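PDB 2QKP: hemerythrin-like domain-containing protein from Streptococcus mutans, which is of unknown function but contributes here its C-terminal PAS domain, a fold that commonly senses small ligands or mediates pairing of protein chains. Local coordinates for the interface of chains A and B. Coordinates in Å, arbitrary orientation; residue numbers count along the deposited sequence, not the author numbering. Chains: chain A/B, Uncharacterized protein.

Contact 1: the interface of chains A and B. Residues chain A 8, 15-16, 20, 24; chain B 34, 36, 42.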
loop_
_atom_site.group_PDB
_atom_site.type_symbol
_atom_site.label_atom_id
_atom_site.label_comp_id
_atom_site.label_asym_id
_atom_site.label_seq_id
_atom_site.Cartn_x
_atom_site.Cartn_y
_atom_site.Cartn_z
ATOM N N GLN A 8 15.962 -12.578 -2.986
ATOM C CA GLN A 8 14.553 -12.705 -3.462
ATOM C C GLN A 8 13.844 -13.879 -2.850
ATOM O O GLN A 8 14.455 -14.934 -2.605
ATOM C CB GLN A 8 14.506 -12.847 -4.986
ATOM C CG GLN A 8 15.072 -11.658 -5.716
ATOM C CD GLN A 8 14.445 -10.390 -5.277
ATOM O OE1 GLN A 8 13.220 -10.282 -5.238
ATOM N NE2 GLN A 8 15.266 -9.403 -4.930
ATOM N N TYR A 15 8.085 -12.154 -6.753
ATOM C CA TYR A 15 9.230 -12.165 -5.847
ATOM C C TYR A 15 9.665 -10.799 -5.382
ATOM O O TYR A 15 9.691 -9.862 -6.161
ATOM C CB TYR A 15 10.428 -12.825 -6.538
ATOM C CG TYR A 15 10.187 -14.280 -6.777
ATOM C CD1 TYR A 15 9.601 -14.726 -7.961
ATOM C CD2 TYR A 15 10.530 -15.213 -5.809
ATOM C CE1 TYR A 15 9.359 -16.085 -8.163
ATOM C CE2 TYR A 15 10.295 -16.558 -6.003
ATOM C CZ TYR A 15 9.705 -16.980 -7.171
ATOM O OH TYR A 15 9.480 -18.320 -7.343
ATOM N N LEU A 16 10.052 -10.708 -4.109
ATOM C CA LEU A 16 10.689 -9.501 -3.561
ATOM C C LEU A 16 11.683 -9.972 -2.519
ATOM O O LEU A 16 11.493 -11.032 -1.925
ATOM C CB LEU A 16 9.686 -8.606 -2.828
ATOM C CG LEU A 16 8.572 -7.971 -3.672
ATOM C CD1 LEU A 16 7.555 -7.326 -2.749
ATOM C CD2 LEU A 16 9.124 -6.934 -4.635
ATOM N N GLN A 20 13.297 -4.957 -0.501
ATOM C CA GLN A 20 12.395 -4.398 -1.528
ATOM C C GLN A 20 10.945 -4.253 -1.029
ATOM O O GLN A 20 10.288 -3.253 -1.351
ATOM C CB GLN A 20 12.406 -5.226 -2.789
ATOM C CG GLN A 20 13.708 -5.030 -3.615
ATOM C CD GLN A 20 13.819 -6.059 -4.692
ATOM O OE1 GLN A 20 13.358 -7.198 -4.534
ATOM N NE2 GLN A 20 14.435 -5.668 -5.829
ATOM N N ILE A 24 8.933 -0.763 -0.784
ATOM C CA ILE A 24 7.579 -0.574 -1.367
ATOM C C ILE A 24 6.621 -0.011 -0.327
ATOM O O ILE A 24 5.929 0.958 -0.578
ATOM C CB ILE A 24 7.060 -1.875 -1.971
ATOM C CG1 ILE A 24 7.818 -2.165 -3.284
ATOM C CG2 ILE A 24 5.528 -1.783 -2.213
ATOM C CD1 ILE A 24 7.705 -3.637 -3.732
ATOM N N PHE B 34 5.888 -4.129 -9.250
ATOM C CA PHE B 34 7.227 -3.632 -9.062
ATOM C C PHE B 34 8.130 -4.165 -10.169
ATOM O O PHE B 34 8.148 -5.365 -10.425
ATOM C CB PHE B 34 7.760 -4.081 -7.693
ATOM C CG PHE B 34 9.186 -3.706 -7.471
ATOM C CD1 PHE B 34 9.538 -2.373 -7.297
ATOM C CD2 PHE B 34 10.170 -4.674 -7.451
ATOM C CE1 PHE B 34 10.886 -2.000 -7.110
ATOM C CE2 PHE B 34 11.517 -4.315 -7.255
ATOM C CZ PHE B 34 11.856 -2.994 -7.094
ATOM N N ASN B 36 12.194 -3.950 -11.251
ATOM C CA ASN B 36 13.461 -3.675 -10.570
ATOM C C ASN B 36 14.372 -2.799 -11.432
ATOM O O ASN B 36 14.030 -2.484 -12.573
ATOM C CB ASN B 36 14.136 -4.964 -10.100
ATOM C CG ASN B 36 14.633 -5.832 -11.238
ATOM O OD1 ASN B 36 14.993 -5.328 -12.301
ATOM N ND2 ASN B 36 14.628 -7.147 -11.030
ATOM N N GLN B 42 9.059 -7.960 -11.550
ATOM C CA GLN B 42 9.378 -8.902 -10.479
ATOM C C GLN B 42 8.158 -9.418 -9.697
ATOM O O GLN B 42 8.132 -10.545 -9.200
ATOM C CB GLN B 42 10.303 -8.227 -9.477
ATOM C CG GLN B 42 11.705 -8.764 -9.384
ATOM C CD GLN B 42 12.417 -8.172 -8.182
ATOM O OE1 GLN B 42 13.377 -7.415 -8.333
ATOM N NE2 GLN B 42 11.904 -8.468 -6.971
#
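B:Gln42 pushes its extended side chain between strand 14-16 and helix 18-27 of chain A, and its amide is gripped on both ends in what looks like a PAS dimer interface. The amide nitrogen NE2 of B:Gln42 donates to the backbone carbonyl O of A:Tyr15 at 2.7 Å and, almost straight (173° at H), to the side-chain oxygen OE1 of A:Gln20. Both acceptors lie in the plane of the B:Gln42 amide, as its two N-H groups require. A:Gln20 NE2 returns a bond of 3.2 Å to B:Gln42 OE1, meeting a lone pair in the carbonyl plane. Glutamine suits both places because one flat group donates and accepts at once. Supporting residues fix each amide: A:Gln8 NE2 reaches A:Gln20 OE1 from the face opposite to B:Gln42 NE2, and B:Asn36 ND2 holds B:Gln42 OE1 at 3.0 Å. The backbone joins in through A:Tyr15 N and B:Gln42 O, 2.9 Å apart, so strand 14-16 of chain A is tied to strand 41-44 of chain B.

Beside this polar knot the apolar packing is close but ordinary. With CG anti to the backbone N (chi1 175°), B:Phe34 carries its ring toward strand 14-16 and helix 18-27 of chain A, where a broad, rigid side chain can touch several neighbours. A:Leu16 CD2 meets B:Phe34 CD2 at 3.8 Å, A:Ile24 CD1 lies 4.0 Å from B:Phe34 CB, and the A:Gln20 amide stands steeply to the ring, 73° between planes. The sparse side is the margin at B:Asn36, which buries little surface; its CB lies 4.3 Å from A:Gln20 NE2.

Contact 2: the interface of chains A and B. Residues chain A 107, 128, 130, 133; chain B 128, 130, 133, 136.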
loop_
_atom_site.group_PDB
_atom_site.type_symbol
_atom_site.label_atom_id
_atom_site.label_comp_id
_atom_site.label_asym_id
_atom_site.label_seq_id
_atom_site.Cartn_x
_atom_site.Cartn_y
_atom_site.Cartn_z
ATOM N N TYR A 107 -8.720 10.328 4.486
ATOM C CA TYR A 107 -9.600 9.165 4.404
ATOM C C TYR A 107 -8.904 8.008 5.116
ATOM O O TYR A 107 -7.760 7.668 4.775
ATOM C CB TYR A 107 -9.786 8.792 2.928
ATOM C CG TYR A 107 -10.791 7.683 2.691
ATOM C CD1 TYR A 107 -12.152 7.963 2.618
ATOM C CD2 TYR A 107 -10.383 6.360 2.494
ATOM C CE1 TYR A 107 -13.087 6.957 2.380
ATOM C CE2 TYR A 107 -11.323 5.336 2.274
ATOM C CZ TYR A 107 -12.668 5.652 2.198
ATOM O OH TYR A 107 -13.611 4.664 1.936
ATOM N N GLN A 128 -4.971 8.039 3.927
ATOM C CA GLN A 128 -4.610 8.667 2.654
ATOM C C GLN A 128 -5.126 10.096 2.581
ATOM O O GLN A 128 -6.195 10.413 3.094
ATOM C CB GLN A 128 -5.205 7.876 1.505
ATOM C CG GLN A 128 -4.642 8.266 0.088
ATOM C CD GLN A 128 -5.155 7.320 -0.986
ATOM O OE1 GLN A 128 -6.040 6.488 -0.731
ATOM N NE2 GLN A 128 -4.618 7.444 -2.188
ATOM N N ILE A 130 -6.896 12.492 0.262
ATOM C CA ILE A 130 -7.679 12.383 -0.964
ATOM C C ILE A 130 -8.031 13.743 -1.577
ATOM O O ILE A 130 -8.657 13.806 -2.651
ATOM C CB ILE A 130 -8.933 11.505 -0.795
ATOM C CG1 ILE A 130 -9.855 12.048 0.304
ATOM C CG2 ILE A 130 -8.531 10.092 -0.422
ATOM C CD1 ILE A 130 -11.251 11.467 0.298
ATOM N N PHE A 133 -7.496 14.393 -5.340
ATOM C CA PHE A 133 -8.410 13.743 -6.287
ATOM C C PHE A 133 -9.630 14.596 -6.608
ATOM O O PHE A 133 -10.277 14.383 -7.638
ATOM C CB PHE A 133 -8.887 12.384 -5.776
ATOM C CG PHE A 133 -7.771 11.410 -5.505
ATOM C CD1 PHE A 133 -6.731 11.256 -6.414
ATOM C CD2 PHE A 133 -7.765 10.641 -4.360
ATOM C CE1 PHE A 133 -5.701 10.377 -6.170
ATOM C CE2 PHE A 133 -6.735 9.741 -4.132
ATOM C CZ PHE A 133 -5.708 9.618 -5.039
ATOM N N GLN B 128 -5.267 2.698 -8.397
ATOM C CA GLN B 128 -6.308 2.835 -7.400
ATOM C C GLN B 128 -7.621 3.226 -8.069
ATOM O O GLN B 128 -7.611 3.918 -9.087
ATOM C CB GLN B 128 -5.918 3.924 -6.416
ATOM C CG GLN B 128 -6.820 3.954 -5.177
ATOM C CD GLN B 128 -6.323 4.907 -4.106
ATOM O OE1 GLN B 128 -5.403 5.700 -4.316
ATOM N NE2 GLN B 128 -6.936 4.820 -2.935
ATOM N N ILE B 130 -10.540 5.567 -7.653
ATOM C CA ILE B 130 -10.813 6.770 -6.846
ATOM C C ILE B 130 -12.278 7.205 -6.905
ATOM O O ILE B 130 -12.666 8.206 -6.265
ATOM C CB ILE B 130 -9.871 7.964 -7.164
ATOM C CG1 ILE B 130 -10.022 8.459 -8.613
ATOM C CG2 ILE B 130 -8.417 7.655 -6.747
ATOM C CD1 ILE B 130 -9.290 9.803 -8.879
ATOM N N PHE B 133 -14.236 8.069 -3.756
ATOM C CA PHE B 133 -13.879 9.316 -3.089
ATOM C C PHE B 133 -14.742 10.451 -3.594
ATOM O O PHE B 133 -14.742 11.540 -3.017
ATOM C CB PHE B 133 -12.421 9.664 -3.306
ATOM C CG PHE B 133 -11.467 8.644 -2.726
ATOM C CD1 PHE B 133 -11.761 8.008 -1.520
ATOM C CD2 PHE B 133 -10.277 8.355 -3.357
ATOM C CE1 PHE B 133 -10.872 7.051 -0.972
ATOM C CE2 PHE B 133 -9.383 7.415 -2.805
ATOM C CZ PHE B 133 -9.692 6.771 -1.617
ATOM N N LEU B 136 -18.616 10.097 -1.292
ATOM C CA LEU B 136 -18.618 10.075 0.179
ATOM C C LEU B 136 -19.897 10.660 0.747
ATOM O O LEU B 136 -20.392 10.205 1.771
ATOM C CB LEU B 136 -17.428 10.855 0.737
ATOM C CG LEU B 136 -16.063 10.336 0.256
ATOM C CD1 LEU B 136 -14.974 11.157 0.872
ATOM C CD2 LEU B 136 -15.909 8.871 0.610
#
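A:Phe133 and B:Phe133 meet at the centre of this two-fold patch, their rings touching through the CD2 atoms at 3.5 Å. Each ring also receives an isoleucine methyl from the other chain: A:Ile130 CG2 sits over the middle of the B:Phe133 ring, 3.6 Å from its centroid, and B:Ile130 CG2 does the same to A:Phe133. A beta-branched residue fits here because its two arms can share one aromatic face; in A:Ile130, CG2 is anti to the carbonyl carbon while CG1 takes the crowded position (chi1 59°), and CD1 lies by the same ring, 3.9 Å from B:Phe133 CD1.

Further out, B:Phe133 turns its edge to A:Tyr107, with the planes 70° apart. Its CE1 points at the centre of the tyrosine face, 3.5 Å above the plane, so that a C-H at the rim of the B:Phe133 ring meets the electron-rich face of A:Tyr107. B:Leu136 extends this apolar flank, placing CD2 3.8 Å from A:Tyr107 CE1 and meeting A:Ile130 tip to tip through CD1.

On the polar rim, A:Gln128 and B:Gln128 approach from opposite directions and pair their amides edge to edge, nearly coplanar, each N-H facing the other's C=O. Glutamine can bond to its own copy across a two-fold axis because each amide offers both donor and acceptor. Both bonds use a carbonyl lone pair and are almost straight, 177° at H; A:Gln128 NE2 lies 2.9 Å from B:Gln128 OE1.

Contacts 1 and 2 lie about 26 Å apart, between the centres of their C-alpha atoms, and share no residues. Contact 1 joins strand 14-16 and helix 18-27 of one chain to strands 31-36 and 41-44 of the other, whereas contact 2 joins the end of strand 120-129 and the 3-10 helix starting at 131 to their own copies, with strand 104-114 alongside. The two chains are held near both ends of the domain. The whole interface is two-fold symmetric, so each contact has its twin with the chains exchanged; this fits a dimer such as PAS domains often form, although the structure alone does not show it.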